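Cytochrome c (Shewanella violacea, PDB 6A3L) binds heme c covalently and, as a cytochrome c', probably serves in electron transfer. Local coordinates at residues Arg45-Ala50 and Ala95-Ser100. Residues are numbered along the deposited sequence; the frame is centred on the assembly and turned at random.
Sequences RAENVA and ALLLAS
Leu-97 reaches from helix 79-99 onto the backbone of helix 39-53. Its CB lies 4.2 Å from CB of Ala-46, a methyl that comes still nearer to the leucine backbone, 3.7 Å from CA of Leu-97. Because CG stands anti to the backbone N (chi1 177°), the branch is carried across to Glu-47. There CD1 of Leu-97 meets CG of Glu-47 at 3.5 Å, so the aliphatic part of the acid makes this contact; CD1 also approaches N of Glu-47 to 3.7 Å and touches the Ala-46 methyl. CD2 lies 4.0 Å from CG of Glu-47 and, more loosely, meets CB of Ala-50, one helical turn beyond Ala-46. The axes of segments 45-50 and 95-99 approach to 8.5 Å, with N-to-C directions 165° apart, an antiparallel pairing within the four-helix bundle of cytochromes c', and the small Ala-46 sits where the CA atoms come closest. An alanine in place of Leu-97 would probably open a gap beside CG of Glu-47 and leave the methyls of Ala-46 and Ala-50 without the leucine branch they pack on. Ser-100 OG packs 3.8 Å from CB of Ala-46 while its hydroxyl hydrogen-bonds to O of Leu-97 at 2.7 Å, the donor lying 34° off the carbonyl plane. Met-27 touches Ala-46 and Leu-96.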
loop_
_atom_site.group_PDB
_atom_site.type_symbol
_atom_site.label_atom_id
_atom_site.label_comp_id
_atom_site.label_asym_id
_atom_site.label_seq_id
_atom_site.Cartn_x
_atom_site.Cartn_y
_atom_site.Cartn_z
ATOM N N ARG A 45 -2.095 1.928 -11.778
ATOM C CA ARG A 45 -0.822 1.353 -11.350
ATOM C C ARG A 45 0.174 2.430 -10.934
ATOM O O ARG A 45 0.841 2.299 -9.900
ATOM C CB ARG A 45 -0.224 0.509 -12.471
ATOM C CG ARG A 45 -1.118 -0.636 -12.883
ATOM C CD ARG A 45 -1.262 -1.614 -11.740
ATOM N NE ARG A 45 -2.097 -2.753 -12.092
ATOM C CZ ARG A 45 -2.749 -3.488 -11.202
ATOM N NH1 ARG A 45 -2.666 -3.189 -9.924
ATOM N NH2 ARG A 45 -3.488 -4.505 -11.591
ATOM N N ALA A 46 0.250 3.526 -11.694
ATOM C CA ALA A 46 1.137 4.627 -11.325
ATOM C C ALA A 46 0.725 5.241 -10.000
ATOM O O ALA A 46 1.568 5.536 -9.144
ATOM C CB ALA A 46 1.131 5.703 -12.413
ATOM N N GLU A 47 -0.572 5.475 -9.832
ATOM C CA GLU A 47 -1.049 6.020 -8.574
ATOM C C GLU A 47 -0.634 5.121 -7.434
ATOM O O GLU A 47 -0.117 5.595 -6.413
ATOM C CB GLU A 47 -2.571 6.171 -8.627
ATOM C CG GLU A 47 -3.032 7.512 -9.167
ATOM C CD GLU A 47 -4.536 7.594 -9.343
ATOM O OE1 GLU A 47 -5.233 6.635 -8.957
ATOM O OE2 GLU A 47 -5.015 8.613 -9.887
ATOM N N ASN A 48 -0.796 3.807 -7.618
ATOM C CA ASN A 48 -0.497 2.871 -6.542
ATOM C C ASN A 48 0.975 2.917 -6.165
ATOM O O ASN A 48 1.313 3.047 -4.981
ATOM C CB ASN A 48 -0.934 1.457 -6.934
ATOM C CG ASN A 48 -2.458 1.326 -7.048
ATOM O OD1 ASN A 48 -3.186 2.242 -6.684
ATOM N ND2 ASN A 48 -2.938 0.167 -7.495
ATOM N N VAL A 49 1.873 2.873 -7.165
ATOM C CA VAL A 49 3.304 2.810 -6.855
ATOM C C VAL A 49 3.737 4.079 -6.138
ATOM O O VAL A 49 4.495 4.035 -5.163
ATOM C CB VAL A 49 4.120 2.549 -8.137
ATOM C CG1 VAL A 49 5.637 2.722 -7.885
ATOM C CG2 VAL A 49 3.801 1.146 -8.687
ATOM N N ALA A 50 3.217 5.224 -6.574
ATOM C CA ALA A 50 3.545 6.492 -5.932
ATOM C C ALA A 50 3.147 6.489 -4.460
ATOM O O ALA A 50 3.947 6.850 -3.582
ATOM C CB ALA A 50 2.854 7.633 -6.678
ATOM N N ALA A 95 6.844 11.388 -10.773
ATOM C CA ALA A 95 7.014 11.757 -12.172
ATOM C C ALA A 95 6.304 10.770 -13.089
ATOM O O ALA A 95 5.676 11.174 -14.076
ATOM C CB ALA A 95 8.510 11.836 -12.511
ATOM N N LEU A 96 6.404 9.471 -12.787
ATOM C CA LEU A 96 5.727 8.455 -13.598
ATOM C C LEU A 96 4.219 8.670 -13.622
ATOM O O LEU A 96 3.566 8.476 -14.662
ATOM C CB LEU A 96 6.034 7.049 -13.058
ATOM C CG LEU A 96 5.443 5.868 -13.847
ATOM C CD1 LEU A 96 5.888 5.964 -15.307
ATOM C CD2 LEU A 96 5.896 4.536 -13.268
ATOM N N LEU A 97 3.646 9.027 -12.467
ATOM C CA LEU A 97 2.211 9.272 -12.373
ATOM C C LEU A 97 1.797 10.452 -13.236
ATOM O O LEU A 97 0.696 10.463 -13.806
ATOM C CB LEU A 97 1.825 9.515 -10.911
ATOM C CG LEU A 97 0.354 9.862 -10.622
ATOM C CD1 LEU A 97 -0.595 8.881 -11.270
ATOM C CD2 LEU A 97 0.127 9.919 -9.126
ATOM N N LEU A 98 2.656 11.471 -13.315
ATOM C CA LEU A 98 2.355 12.627 -14.153
ATOM C C LEU A 98 2.426 12.251 -15.627
ATOM O O LEU A 98 1.579 12.663 -16.424
ATOM C CB LEU A 98 3.328 13.767 -13.841
ATOM C CG LEU A 98 2.759 15.196 -13.914
ATOM C CD1 LEU A 98 3.826 16.227 -13.544
ATOM C CD2 LEU A 98 2.098 15.546 -15.251
ATOM N N ALA A 99 3.421 11.443 -15.992
ATOM C CA ALA A 99 3.549 10.979 -17.365
ATOM C C ALA A 99 2.333 10.167 -17.788
ATOM O O ALA A 99 1.858 10.294 -18.923
ATOM C CB ALA A 99 4.817 10.142 -17.499
ATOM N N SER A 100 1.814 9.321 -16.886
ATOM C CA SER A 100 0.648 8.500 -17.201
ATOM C C SER A 100 -0.574 9.350 -17.539
ATOM O O SER A 100 -1.564 8.822 -18.053
ATOM C CB SER A 100 0.331 7.541 -16.032
ATOM O OG SER A 100 -0.247 8.219 -14.922
#